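Local atomic coordinates of uncharacterized protein MJ0236 (Methanocaldococcus jannaschii DSM 2661, PDB entry 2PHP), a protein that probably condenses a thiazole phosphate with hydroxymethylpyrimidine diphosphate to thiamine phosphate through this C-terminal ThiN domain, part of a longer bifunctional thiamine-biosynthesis enzyme. Residues Phe27-Glu32 with Arg56-Asn60; Gly34-Ser40 with Arg94-Ile99; Lys100-Ile106 with Glu157-Arg161. Residue numbers count along the deposited sequence, not the author numbering.

How the interactions relate
The three contacts meet around strand 95-100 of the ThiN domain. Interaction 2 is the innermost, its centre about 4 Å from the centre of the chain, and pairs that strand with 34-40; interactions 1 and 3 have their centres about 13 and 15 Å from its centre. Ser35 O probably accepts a hydrogen bond from Ile57 N (2.7 Å), and Phe27 CZ packs on Met97 CE (3.4 Å), which ties interaction 1 to interaction 2. Across to interaction 3, Ile99 N probably bonds Ile160 O (2.8 Å). Interactions 1 and 3 join through Leu29 O with Lys100 N and Glu32 N with Glu157 OE2, both 2.8 Å and probable hydrogen bonds.

Interaction 1. Residues Phe27-Glu32 with Arg56-Asn60; sequences FTLIPE and RIIKN
An irregular loop, Phe27-Glu32, crosses the short strand 57-59 almost at right angles (end-to-end directions 83° apart), with Ile30 and Ile58 nearest at 6.6 Å between CA atoms. Leu29 (phi/psi -78/53) centres an inverse gamma turn, closed by a weak bond from Ile30 N to Thr28 O (2.7 Å); the turn sends Leu29 away from the strand, while the CA-to-CB bond of Ile30 points toward it. Ile30 is in the mt rotamer and sets CG2 3.6 Å from Ile57 O and 4.1 Å from Ile58 CA; its CD1 lies 4.4 Å from Ile57 CG2. Ile57, also mt, brings the same CG2 to the edge of the Phe27 ring, 4.2 Å from CE2, with Phe27 at chi1 t. Lys59 (mttt) extends its side chain across the loop at Ile30: CG is 3.8 Å from Ile30 CB and CE 3.4 Å from Ile30 O, while NZ stays 4.5 Å from Glu32 OE2, too long for a salt bridge. Apolar packing thus dominates this loop-on-strand contact. Phe65 of strand 65-67, the partner of 57-59 in a two-stranded antiparallel sheet, touches Ile30 and Ile57; Phe27 and Leu29 pack on helix 167-185 and strand 95-100.

Interaction 2. Residues Gly34-Ser40 with Arg94-Ile99; sequences GSNIAES and RACMNI
Strands 37-40 and 95-99 run antiparallel, 4.8 Å apart at closest approach and with N-to-C directions 166° apart. Arg94 comes first: its O accepts from Ser40 N (2.7 Å), and its side chain, chi1 m, chi2 t and chi3 m, curls back so that NH1 reaches both Ser40 O (2.8 Å) and Glu39 OE2 (2.9 Å, a salt bridge). The Glu39 carboxylate is also held by Ala167 N and Asn14. Ala95 forms a non-hydrogen-bonded pair with Glu39 (CA-CA 4.1 Å), CB lying 4.0 Å from Glu39 CG. Cys96 pairs with Ala38 through two 3.0 Å bonds, Ala38 N to Cys96 O and Cys96 N to Ala38 O. Met97, a selenomethionine with an extended ttt side chain, makes the next non-hydrogen-bonded pair with Ile37 (CA-CA 4.3 Å), its CB 4.1 Å from Ile37 CG1. Asn98, chi1 p, swings its amide across to the other backbone: OD1 accepts from Asn36 N (3.0 Å) and ND2 donates to Gly34 O (3.2 Å), while Asn98 O accepts from Ser35 OG (2.8 Å). Its own N reaches Asn36 O only weakly (3.5 Å). Ile37, Glu39, Ala95 and Met97 share the sheet face covered by helices 8-22 and 167-185. On its other side strand 95-100 meets strand 159-164, where Arg94 and Ala95 both face Gly164 in a classic beta bulge; the 37-40/95-99 ladder lies mid-sheet in this alpha/beta ThiN domain.

Interaction 3. Residues Lys100-Ile106 with Glu157-Arg161; sequences KYDGGLI and EPMIR
Ile160 is the main bump of this contact. In the mt rotamer, its CA-to-CB bond pointing toward 100-106, it enters a hollow walled by Tyr101, Leu105, Ile106 and the backbone at Lys100 and Asp102. Ile160 CD1 lies 3.5 Å from Lys100 O, 4.0 Å from Asp102 N, 3.6 Å from Ile106 CD1 and 4.4 Å from Leu105 CD2; Ile160 CG1 is 3.8 Å from Tyr101 CA. Leu105 is tp and Ile106 mm, and the latter brings the end of its side chain in to the isoleucine.

A second fit lies beside it. The CA-to-CB bond of Tyr101 points toward 157-161; with chi1 t and chi2 84° the ring puts CD2 3.3 Å from Pro158 CB, and Tyr101 CB is 3.6 Å from Met159 N, while Ile160 CG1 sits at the ring edge, 3.9 Å from Tyr101 CD1. The backbones come closest here, Tyr101 CA being 4.6 Å from Met159 CA; Met159 is a selenomethionine whose CA-to-CB bond turns away. One water bridges the segments, accepting from Tyr101 N (3.0 Å) and donating to Pro158 O (2.6 Å) and Glu157 OE2 (3.1 Å).

The hollow takes its form from the turn into helix 103-109. Asp102, chi1 t, is its N-cap, OD1 accepting from Leu105 N (2.8 Å), and Ile106 N bonds Asp102 O (3.0 Å) as the first turn begins. Tyr149 of strand 147-150 also touches Ile106 and Ile160. The result is an N-capped helix start packed where strand 95-100 ends and the adjacent antiparallel strand 159-164 begins, both inner strands of the ThiN-domain sheet.

Interaction 1. Residues Phe27-Glu32 with Arg56-Asn60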
ATOM      1  N   PHE B  27       6.029   9.430 -14.710  1.00 43.60           N
ATOM      2  CA  PHE B  27       4.736  10.061 -14.937  1.00 40.94           C
ATOM      3  C   PHE B  27       4.544  11.227 -13.973  1.00 40.30           C
ATOM      4  O   PHE B  27       4.448  11.044 -12.758  1.00 41.58           O
ATOM      5  CB  PHE B  27       3.644   8.995 -14.765  1.00 40.09           C
ATOM      6  CG  PHE B  27       2.241   9.494 -14.994  1.00 39.11           C
ATOM      7  CD1 PHE B  27       1.911  10.210 -16.139  1.00 37.05           C
ATOM      8  CD2 PHE B  27       1.238   9.218 -14.066  1.00 37.68           C
ATOM      9  CE1 PHE B  27       0.599  10.646 -16.359  1.00 36.49           C
ATOM     10  CE2 PHE B  27      -0.076   9.649 -14.277  1.00 36.00           C
ATOM     11  CZ  PHE B  27      -0.393  10.364 -15.425  1.00 35.20           C
ATOM     12  N   THR B  28       4.508  12.434 -14.523  1.00 37.31           N
ATOM     13  CA  THR B  28       4.339  13.626 -13.710  1.00 36.61           C
ATOM     14  C   THR B  28       3.092  14.382 -14.135  1.00 34.90           C
ATOM     15  O   THR B  28       2.692  15.354 -13.495  1.00 33.89           O
ATOM     16  CB  THR B  28       5.562  14.560 -13.844  1.00 38.22           C
ATOM     17  OG1 THR B  28       5.682  14.991 -15.207  1.00 37.48           O
ATOM     18  CG2 THR B  28       6.843  13.826 -13.425  1.00 36.16           C
ATOM     19  N   LEU B  29       2.481  13.934 -15.225  1.00 31.08           N
ATOM     20  CA  LEU B  29       1.272  14.573 -15.726  1.00 29.97           C
ATOM     21  C   LEU B  29       0.041  14.164 -14.896  1.00 29.04           C
ATOM     22  O   LEU B  29      -0.977  13.718 -15.433  1.00 28.21           O
ATOM     23  CB  LEU B  29       1.089  14.217 -17.206  1.00 27.85           C
ATOM     24  CG  LEU B  29       2.060  14.891 -18.195  1.00 30.83           C
ATOM     25  CD1 LEU B  29       1.833  14.366 -19.617  1.00 29.52           C
ATOM     26  CD2 LEU B  29       1.861  16.388 -18.162  1.00 29.65           C
ATOM     27  N   ILE B  30       0.153  14.333 -13.580  1.00 27.84           N
ATOM     28  CA  ILE B  30      -0.924  13.988 -12.650  1.00 27.37           C
ATOM     29  C   ILE B  30      -1.727  15.209 -12.217  1.00 25.94           C
ATOM     30  O   ILE B  30      -1.186  16.145 -11.617  1.00 27.73           O
ATOM     31  CB  ILE B  30      -0.369  13.304 -11.374  1.00 27.67           C
ATOM     32  CG1 ILE B  30       0.424  12.055 -11.769  1.00 26.84           C
ATOM     33  CG2 ILE B  30      -1.526  12.925 -10.425  1.00 25.62           C
ATOM     34  CD1 ILE B  30       1.284  11.503 -10.667  1.00 29.55           C
ATOM     35  N   PRO B  31      -3.036  15.213 -12.508  1.00 25.07           N
ATOM     36  CA  PRO B  31      -3.880  16.347 -12.123  1.00 26.85           C
ATOM     37  C   PRO B  31      -4.106  16.356 -10.612  1.00 29.21           C
ATOM     38  O   PRO B  31      -3.814  15.371  -9.931  1.00 27.07           O
ATOM     39  CB  PRO B  31      -5.168  16.095 -12.893  1.00 24.97           C
ATOM     40  CG  PRO B  31      -5.257  14.602 -12.886  1.00 25.86           C
ATOM     41  CD  PRO B  31      -3.828  14.162 -13.173  1.00 24.17           C
ATOM     42  N   GLU B  32      -4.624  17.466 -10.097  1.00 29.82           N
ATOM     43  CA  GLU B  32      -4.880  17.591  -8.671  1.00 32.20           C
ATOM     44  C   GLU B  32      -5.906  16.589  -8.185  1.00 30.04           C
ATOM     45  O   GLU B  32      -5.866  16.172  -7.029  1.00 30.91           O
ATOM     46  CB  GLU B  32      -5.336  19.012  -8.325  1.00 32.58           C
ATOM     47  CG  GLU B  32      -4.199  19.998  -8.328  1.00 40.80           C
ATOM     48  CD  GLU B  32      -3.035  19.503  -7.489  1.00 47.37           C
ATOM     49  OE1 GLU B  32      -3.226  19.313  -6.266  1.00 50.30           O
ATOM     50  OE2 GLU B  32      -1.932  19.290  -8.051  1.00 49.52           O
ATOM     51  N   ARG B  56      -7.048   5.893  -7.133  1.00 27.35           N
ATOM     52  CA  ARG B  56      -6.577   6.708  -8.245  1.00 27.65           C
ATOM     53  C   ARG B  56      -5.063   6.800  -8.209  1.00 27.11           C
ATOM     54  O   ARG B  56      -4.434   6.305  -7.280  1.00 24.53           O
ATOM     55  CB  ARG B  56      -7.180   8.117  -8.188  1.00 30.48           C
ATOM     56  CG  ARG B  56      -8.478   8.239  -8.997  1.00 37.18           C
ATOM     57  CD  ARG B  56      -8.824   9.680  -9.337  1.00 43.08           C
ATOM     58  NE  ARG B  56      -9.898   9.736 -10.328  1.00 47.51           N
ATOM     59  CZ  ARG B  56     -10.281  10.837 -10.971  1.00 50.00           C
ATOM     60  NH1 ARG B  56      -9.685  11.996 -10.732  1.00 49.39           N
ATOM     61  NH2 ARG B  56     -11.244  10.769 -11.883  1.00 51.91           N
ATOM     62  N   ILE B  57      -4.478   7.412  -9.233  1.00 24.53           N
ATOM     63  CA  ILE B  57      -3.037   7.591  -9.268  1.00 24.82           C
ATOM     64  C   ILE B  57      -2.807   9.005  -8.769  1.00 24.47           C
ATOM     65  O   ILE B  57      -3.350   9.958  -9.335  1.00 25.44           O
ATOM     66  CB  ILE B  57      -2.494   7.434 -10.697  1.00 24.93           C
ATOM     67  CG1 ILE B  57      -2.805   6.020 -11.191  1.00 24.05           C
ATOM     68  CG2 ILE B  57      -0.985   7.692 -10.712  1.00 22.68           C
ATOM     69  CD1 ILE B  57      -2.581   5.808 -12.656  1.00 27.68           C
ATOM     70  N   ILE B  58      -2.043   9.147  -7.691  1.00 24.29           N
ATOM     71  CA  ILE B  58      -1.790  10.464  -7.118  1.00 23.28           C
ATOM     72  C   ILE B  58      -0.313  10.766  -6.913  1.00 25.04           C
ATOM     73  O   ILE B  58       0.530   9.864  -6.887  1.00 22.58           O
ATOM     74  CB  ILE B  58      -2.524  10.639  -5.759  1.00 21.36           C
ATOM     75  CG1 ILE B  58      -1.946   9.675  -4.721  1.00 22.87           C
ATOM     76  CG2 ILE B  58      -4.024  10.374  -5.926  1.00 19.35           C
ATOM     77  CD1 ILE B  58      -2.506   9.898  -3.310  1.00 21.23           C
ATOM     78  N   LYS B  59      -0.008  12.048  -6.752  1.00 26.57           N
ATOM     79  CA  LYS B  59       1.373  12.469  -6.565  1.00 30.19           C
ATOM     80  C   LYS B  59       1.930  12.084  -5.208  1.00 29.56           C
ATOM     81  O   LYS B  59       1.214  12.083  -4.209  1.00 28.77           O
ATOM     82  CB  LYS B  59       1.508  13.989  -6.730  1.00 32.49           C
ATOM     83  CG  LYS B  59       1.403  14.471  -8.167  1.00 39.14           C
ATOM     84  CD  LYS B  59       1.642  15.980  -8.288  1.00 44.44           C
ATOM     85  CE  LYS B  59       1.619  16.430  -9.756  1.00 46.56           C
ATOM     86  NZ  LYS B  59       1.882  17.889  -9.913  1.00 49.11           N
ATOM     87  N   ASN B  60       3.204  11.714  -5.194  1.00 30.00           N
ATOM     88  CA  ASN B  60       3.898  11.398  -3.955  1.00 32.29           C
ATOM     89  C   ASN B  60       4.720  12.670  -3.788  1.00 34.94           C
ATOM     90  O   ASN B  60       5.676  12.891  -4.531  1.00 34.37           O
ATOM     91  CB  ASN B  60       4.837  10.199  -4.121  1.00 30.59           C
ATOM     92  CG  ASN B  60       5.630   9.907  -2.860  1.00 32.56           C
ATOM     93  OD1 ASN B  60       5.906  10.809  -2.071  1.00 31.94           O
ATOM     94  ND2 ASN B  60       6.020   8.650  -2.676  1.00 31.02           N
TER

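Interaction 2. Residues Gly34-Ser40 with Arg94-Ile99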
ATOM      1  N   GLY B  34      -6.115  13.655  -9.317  1.00 25.26           N
ATOM      2  CA  GLY B  34      -5.554  12.337  -9.545  1.00 24.65           C
ATOM      3  C   GLY B  34      -6.004  11.753 -10.871  1.00 24.25           C
ATOM      4  O   GLY B  34      -6.998  12.192 -11.441  1.00 23.58           O
ATOM      5  N   SER B  35      -5.280  10.753 -11.360  1.00 23.02           N
ATOM      6  CA  SER B  35      -5.631  10.120 -12.625  1.00 24.71           C
ATOM      7  C   SER B  35      -6.179   8.720 -12.411  1.00 25.65           C
ATOM      8  O   SER B  35      -5.953   8.102 -11.374  1.00 25.87           O
ATOM      9  CB  SER B  35      -4.402   9.986 -13.529  1.00 23.24           C
ATOM     10  OG  SER B  35      -3.814  11.232 -13.816  1.00 31.77           O
ATOM     11  N   ASN B  36      -6.900   8.221 -13.405  1.00 24.85           N
ATOM     12  CA  ASN B  36      -7.399   6.856 -13.342  1.00 25.88           C
ATOM     13  C   ASN B  36      -7.339   6.330 -14.767  1.00 25.74           C
ATOM     14  O   ASN B  36      -7.287   7.110 -15.721  1.00 28.77           O
ATOM     15  CB  ASN B  36      -8.838   6.798 -12.817  1.00 25.80           C
ATOM     16  CG  ASN B  36      -9.205   5.408 -12.271  1.00 26.43           C
ATOM     17  OD1 ASN B  36      -8.509   4.414 -12.528  1.00 26.00           O
ATOM     18  ND2 ASN B  36     -10.299   5.337 -11.521  1.00 24.14           N
ATOM     19  N   ILE B  37      -7.306   5.017 -14.917  1.00 25.97           N
ATOM     20  CA  ILE B  37      -7.271   4.420 -16.241  1.00 25.76           C
ATOM     21  C   ILE B  37      -8.356   3.345 -16.253  1.00 26.41           C
ATOM     22  O   ILE B  37      -8.489   2.566 -15.298  1.00 24.98           O
ATOM     23  CB  ILE B  37      -5.870   3.827 -16.559  1.00 26.36           C
ATOM     24  CG1 ILE B  37      -5.839   3.303 -18.000  1.00 27.02           C
ATOM     25  CG2 ILE B  37      -5.519   2.745 -15.563  1.00 23.81           C
ATOM     26  CD1 ILE B  37      -4.452   3.026 -18.524  1.00 28.51           C
ATOM     27  N   ALA B  38      -9.142   3.330 -17.325  1.00 24.80           N
ATOM     28  CA  ALA B  38     -10.248   2.400 -17.462  1.00 23.90           C
ATOM     29  C   ALA B  38     -10.330   1.748 -18.836  1.00 25.43           C
ATOM     30  O   ALA B  38      -9.858   2.292 -19.843  1.00 27.23           O
ATOM     31  CB  ALA B  38     -11.557   3.118 -17.167  1.00 22.50           C
ATOM     32  N   GLU B  39     -10.947   0.575 -18.866  1.00 24.85           N
ATOM     33  CA  GLU B  39     -11.127  -0.159 -20.109  1.00 25.95           C
ATOM     34  C   GLU B  39     -12.435  -0.924 -19.997  1.00 27.38           C
ATOM     35  O   GLU B  39     -12.769  -1.465 -18.935  1.00 25.96           O
ATOM     36  CB  GLU B  39      -9.970  -1.128 -20.347  1.00 26.91           C
ATOM     37  CG  GLU B  39      -9.967  -1.737 -21.754  1.00 30.35           C
ATOM     38  CD  GLU B  39      -8.800  -2.692 -21.985  1.00 35.86           C
ATOM     39  OE1 GLU B  39      -7.635  -2.284 -21.759  1.00 37.77           O
ATOM     40  OE2 GLU B  39      -9.042  -3.850 -22.402  1.00 38.90           O
ATOM     41  N   SER B  40     -13.177  -0.962 -21.098  1.00 25.55           N
ATOM     42  CA  SER B  40     -14.457  -1.647 -21.117  1.00 26.21           C
ATOM     43  C   SER B  40     -14.445  -2.883 -21.991  1.00 26.57           C
ATOM     44  O   SER B  40     -13.524  -3.110 -22.789  1.00 26.98           O
ATOM     45  CB  SER B  40     -15.538  -0.724 -21.664  1.00 24.45           C
ATOM     46  OG  SER B  40     -15.375  -0.581 -23.066  1.00 23.39           O
ATOM     47  N   ARG B  94     -12.235   1.313 -26.361  1.00 27.84           N
ATOM     48  CA  ARG B  94     -12.644   0.759 -25.068  1.00 27.79           C
ATOM     49  C   ARG B  94     -11.860   1.288 -23.857  1.00 28.42           C
ATOM     50  O   ARG B  94     -12.143   0.892 -22.728  1.00 28.04           O
ATOM     51  CB  ARG B  94     -12.522  -0.773 -25.095  1.00 27.10           C
ATOM     52  CG  ARG B  94     -13.296  -1.436 -26.221  1.00 24.15           C
ATOM     53  CD  ARG B  94     -13.133  -2.952 -26.222  1.00 26.33           C
ATOM     54  NE  ARG B  94     -11.765  -3.389 -26.519  1.00 27.32           N
ATOM     55  CZ  ARG B  94     -10.895  -3.806 -25.605  1.00 26.45           C
ATOM     56  NH1 ARG B  94     -11.246  -3.849 -24.331  1.00 29.54           N
ATOM     57  NH2 ARG B  94      -9.670  -4.177 -25.965  1.00 26.72           N
ATOM     58  N   ALA B  95     -10.895   2.180 -24.071  1.00 26.98           N
ATOM     59  CA  ALA B  95     -10.097   2.674 -22.948  1.00 27.45           C
ATOM     60  C   ALA B  95      -9.832   4.171 -22.901  1.00 28.43           C
ATOM     61  O   ALA B  95      -9.805   4.856 -23.932  1.00 28.65           O
ATOM     62  CB  ALA B  95      -8.766   1.922 -22.894  1.00 25.69           C
ATOM     63  N   CYS B  96      -9.605   4.663 -21.685  1.00 27.58           N
ATOM     64  CA  CYS B  96      -9.342   6.078 -21.460  1.00 28.05           C
ATOM     65  C   CYS B  96      -8.614   6.337 -20.141  1.00 27.37           C
ATOM     66  O   CYS B  96      -8.821   5.636 -19.146  1.00 25.85           O
ATOM     67  CB  CYS B  96     -10.662   6.854 -21.474  1.00 27.95           C
ATOM     68  SG  CYS B  96     -10.525   8.620 -21.068  1.00 33.28           S
HETATM   69  N   MSE B  97      -7.756   7.352 -20.154  1.00 28.08           N
HETATM   70  CA  MSE B  97      -7.006   7.758 -18.969  1.00 28.91           C
HETATM   71  C   MSE B  97      -6.964   9.279 -18.938  1.00 28.34           C
HETATM   72  O   MSE B  97      -6.678   9.904 -19.960  1.00 29.75           O
HETATM   73  CB  MSE B  97      -5.574   7.228 -19.021  1.00 29.06           C
HETATM   74  CG  MSE B  97      -4.708   7.771 -17.901  1.00 34.03           C
HETATM   75 SE   MSE B  97      -2.953   6.982 -17.874  1.00 43.85          SE
HETATM   76  CE  MSE B  97      -2.314   7.641 -16.170  1.00 36.37           C
ATOM     77  N   ASN B  98      -7.252   9.879 -17.786  1.00 26.14           N
ATOM     78  CA  ASN B  98      -7.206  11.333 -17.694  1.00 27.21           C
ATOM     79  C   ASN B  98      -5.854  11.757 -17.141  1.00 28.98           C
ATOM     80  O   ASN B  98      -5.348  11.141 -16.205  1.00 30.02           O
ATOM     81  CB  ASN B  98      -8.336  11.870 -16.811  1.00 27.38           C
ATOM     82  CG  ASN B  98      -8.222  11.425 -15.359  1.00 28.44           C
ATOM     83  OD1 ASN B  98      -8.319  10.234 -15.051  1.00 26.55           O
ATOM     84  ND2 ASN B  98      -8.014  12.386 -14.460  1.00 27.12           N
ATOM     85  N   ILE B  99      -5.260  12.788 -17.743  1.00 28.83           N
ATOM     86  CA  ILE B  99      -3.965  13.298 -17.300  1.00 27.36           C
ATOM     87  C   ILE B  99      -3.999  14.818 -17.175  1.00 27.61           C
ATOM     88  O   ILE B  99      -4.920  15.476 -17.674  1.00 26.56           O
ATOM     89  CB  ILE B  99      -2.827  12.895 -18.265  1.00 29.11           C
ATOM     90  CG1 ILE B  99      -2.992  13.608 -19.607  1.00 27.20           C
ATOM     91  CG2 ILE B  99      -2.835  11.384 -18.473  1.00 27.49           C
ATOM     92  CD1 ILE B  99      -1.883  13.270 -20.595  1.00 30.51           C
TER

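Interaction 3. Residues Lys100-Ile106 with Glu157-Arg161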
ATOM      1  N   LYS B 100      -3.005  15.368 -16.493  1.00 26.83           N
ATOM      2  CA  LYS B 100      -2.943  16.801 -16.280  1.00 29.32           C
ATOM      3  C   LYS B 100      -2.927  17.595 -17.589  1.00 29.22           C
ATOM      4  O   LYS B 100      -2.302  17.201 -18.579  1.00 27.23           O
ATOM      5  CB  LYS B 100      -1.720  17.133 -15.435  1.00 30.74           C
ATOM      6  CG  LYS B 100      -1.589  18.589 -15.065  1.00 35.26           C
ATOM      7  CD  LYS B 100      -0.242  18.845 -14.409  1.00 38.49           C
ATOM      8  CE  LYS B 100      -0.143  20.272 -13.892  1.00 38.51           C
ATOM      9  NZ  LYS B 100       1.205  20.508 -13.316  1.00 43.02           N
ATOM     10  N   TYR B 101      -3.632  18.719 -17.581  1.00 30.87           N
ATOM     11  CA  TYR B 101      -3.731  19.585 -18.745  1.00 33.16           C
ATOM     12  C   TYR B 101      -2.638  20.647 -18.798  1.00 33.00           C
ATOM     13  O   TYR B 101      -2.152  21.092 -17.767  1.00 31.01           O
ATOM     14  CB  TYR B 101      -5.088  20.282 -18.745  1.00 34.54           C
ATOM     15  CG  TYR B 101      -5.179  21.423 -19.731  1.00 39.74           C
ATOM     16  CD1 TYR B 101      -5.485  21.190 -21.075  1.00 41.48           C
ATOM     17  CD2 TYR B 101      -4.969  22.740 -19.322  1.00 40.76           C
ATOM     18  CE1 TYR B 101      -5.587  22.239 -21.981  1.00 43.41           C
ATOM     19  CE2 TYR B 101      -5.067  23.797 -20.218  1.00 42.74           C
ATOM     20  CZ  TYR B 101      -5.381  23.541 -21.545  1.00 45.25           C
ATOM     21  OH  TYR B 101      -5.515  24.587 -22.434  1.00 46.70           O
ATOM     22  N   ASP B 102      -2.278  21.059 -20.010  1.00 33.64           N
ATOM     23  CA  ASP B 102      -1.272  22.102 -20.226  1.00 34.77           C
ATOM     24  C   ASP B 102      -1.414  22.632 -21.654  1.00 35.64           C
ATOM     25  O   ASP B 102      -1.248  21.883 -22.615  1.00 34.45           O
ATOM     26  CB  ASP B 102       0.140  21.557 -20.007  1.00 35.82           C
ATOM     27  CG  ASP B 102       1.221  22.611 -20.245  1.00 38.43           C
ATOM     28  OD1 ASP B 102       1.314  23.147 -21.373  1.00 38.77           O
ATOM     29  OD2 ASP B 102       1.983  22.903 -19.303  1.00 37.53           O
ATOM     30  N   GLY B 103      -1.731  23.922 -21.775  1.00 36.01           N
ATOM     31  CA  GLY B 103      -1.912  24.538 -23.082  1.00 37.56           C
ATOM     32  C   GLY B 103      -0.743  24.381 -24.045  1.00 38.68           C
ATOM     33  O   GLY B 103      -0.931  24.019 -25.212  1.00 38.90           O
ATOM     34  N   GLY B 104       0.463  24.658 -23.558  1.00 37.68           N
ATOM     35  CA  GLY B 104       1.634  24.528 -24.398  1.00 37.89           C
ATOM     36  C   GLY B 104       1.789  23.105 -24.893  1.00 37.70           C
ATOM     37  O   GLY B 104       2.115  22.875 -26.060  1.00 37.06           O
ATOM     38  N   LEU B 105       1.555  22.145 -24.000  1.00 38.14           N
ATOM     39  CA  LEU B 105       1.676  20.734 -24.339  1.00 36.20           C
ATOM     40  C   LEU B 105       0.701  20.385 -25.463  1.00 36.52           C
ATOM     41  O   LEU B 105       1.059  19.678 -26.408  1.00 37.18           O
ATOM     42  CB  LEU B 105       1.403  19.874 -23.101  1.00 35.85           C
ATOM     43  CG  LEU B 105       1.490  18.347 -23.224  1.00 35.47           C
ATOM     44  CD1 LEU B 105       2.851  17.924 -23.769  1.00 34.13           C
ATOM     45  CD2 LEU B 105       1.259  17.734 -21.852  1.00 33.30           C
ATOM     46  N   ILE B 106      -0.524  20.893 -25.366  1.00 36.58           N
ATOM     47  CA  ILE B 106      -1.545  20.642 -26.385  1.00 38.23           C
ATOM     48  C   ILE B 106      -1.050  21.068 -27.776  1.00 38.91           C
ATOM     49  O   ILE B 106      -1.126  20.290 -28.732  1.00 37.77           O
ATOM     50  CB  ILE B 106      -2.852  21.403 -26.059  1.00 39.42           C
ATOM     51  CG1 ILE B 106      -3.508  20.821 -24.799  1.00 42.52           C
ATOM     52  CG2 ILE B 106      -3.804  21.335 -27.239  1.00 40.11           C
ATOM     53  CD1 ILE B 106      -3.996  19.387 -24.949  1.00 42.27           C
ATOM     54  N   GLU B 157     -10.822  21.735 -12.563  1.00 31.14           N
ATOM     55  CA  GLU B 157      -9.500  21.902 -13.132  1.00 31.70           C
ATOM     56  C   GLU B 157      -9.499  21.369 -14.566  1.00 30.94           C
ATOM     57  O   GLU B 157     -10.189  20.395 -14.871  1.00 29.63           O
ATOM     58  CB  GLU B 157      -8.471  21.171 -12.258  1.00 35.11           C
ATOM     59  CG  GLU B 157      -7.873  19.907 -12.854  1.00 38.46           C
ATOM     60  CD  GLU B 157      -6.975  19.177 -11.862  1.00 41.98           C
ATOM     61  OE1 GLU B 157      -7.501  18.624 -10.871  1.00 42.79           O
ATOM     62  OE2 GLU B 157      -5.743  19.163 -12.065  1.00 43.92           O
ATOM     63  N   PRO B 158      -8.754  22.025 -15.474  1.00 29.86           N
ATOM     64  CA  PRO B 158      -8.698  21.575 -16.870  1.00 30.63           C
ATOM     65  C   PRO B 158      -8.196  20.127 -16.960  1.00 30.64           C
ATOM     66  O   PRO B 158      -7.554  19.636 -16.028  1.00 31.03           O
ATOM     67  CB  PRO B 158      -7.745  22.585 -17.523  1.00 29.03           C
ATOM     68  CG  PRO B 158      -6.891  23.052 -16.382  1.00 29.14           C
ATOM     69  CD  PRO B 158      -7.901  23.206 -15.273  1.00 29.13           C
HETATM   70  N   MSE B 159      -8.477  19.452 -18.073  1.00 29.38           N
HETATM   71  CA  MSE B 159      -8.072  18.054 -18.213  1.00 30.37           C
HETATM   72  C   MSE B 159      -7.778  17.589 -19.633  1.00 30.68           C
HETATM   73  O   MSE B 159      -8.371  18.078 -20.589  1.00 30.64           O
HETATM   74  CB  MSE B 159      -9.176  17.142 -17.661  1.00 32.01           C
HETATM   75  CG  MSE B 159      -8.710  15.738 -17.298  1.00 32.82           C
HETATM   76 SE   MSE B 159      -7.642  15.822 -15.671  1.00 42.95          SE
HETATM   77  CE  MSE B 159      -8.994  16.646 -14.550  1.00 36.04           C
ATOM     78  N   ILE B 160      -6.860  16.635 -19.757  1.00 29.86           N
ATOM     79  CA  ILE B 160      -6.543  16.033 -21.048  1.00 28.97           C
ATOM     80  C   ILE B 160      -6.938  14.568 -20.898  1.00 28.84           C
ATOM     81  O   ILE B 160      -6.499  13.888 -19.972  1.00 30.93           O
ATOM     82  CB  ILE B 160      -5.040  16.079 -21.395  1.00 27.97           C
ATOM     83  CG1 ILE B 160      -4.618  17.502 -21.762  1.00 26.91           C
ATOM     84  CG2 ILE B 160      -4.761  15.132 -22.568  1.00 24.98           C
ATOM     85  CD1 ILE B 160      -3.125  17.658 -21.948  1.00 27.18           C
ATOM     86  N   ARG B 161      -7.784  14.086 -21.794  1.00 28.82           N
ATOM     87  CA  ARG B 161      -8.215  12.700 -21.742  1.00 28.25           C
ATOM     88  C   ARG B 161      -7.674  11.959 -22.969  1.00 29.05           C
ATOM     89  O   ARG B 161      -7.930  12.353 -24.106  1.00 27.58           O
ATOM     90  CB  ARG B 161      -9.747  12.650 -21.672  1.00 30.39           C
ATOM     91  CG  ARG B 161     -10.302  13.503 -20.531  1.00 31.35           C
ATOM     92  CD  ARG B 161     -11.812  13.663 -20.575  1.00 34.06           C
ATOM     93  NE  ARG B 161     -12.288  14.516 -19.483  1.00 34.99           N
ATOM     94  CZ  ARG B 161     -12.230  15.847 -19.482  1.00 35.15           C
ATOM     95  NH1 ARG B 161     -11.727  16.506 -20.525  1.00 35.49           N
ATOM     96  NH2 ARG B 161     -12.647  16.522 -18.420  1.00 32.62           N
TER
HETATM   97  O   HOH W   1      -5.108  19.354 -15.066  1.00 33.43           O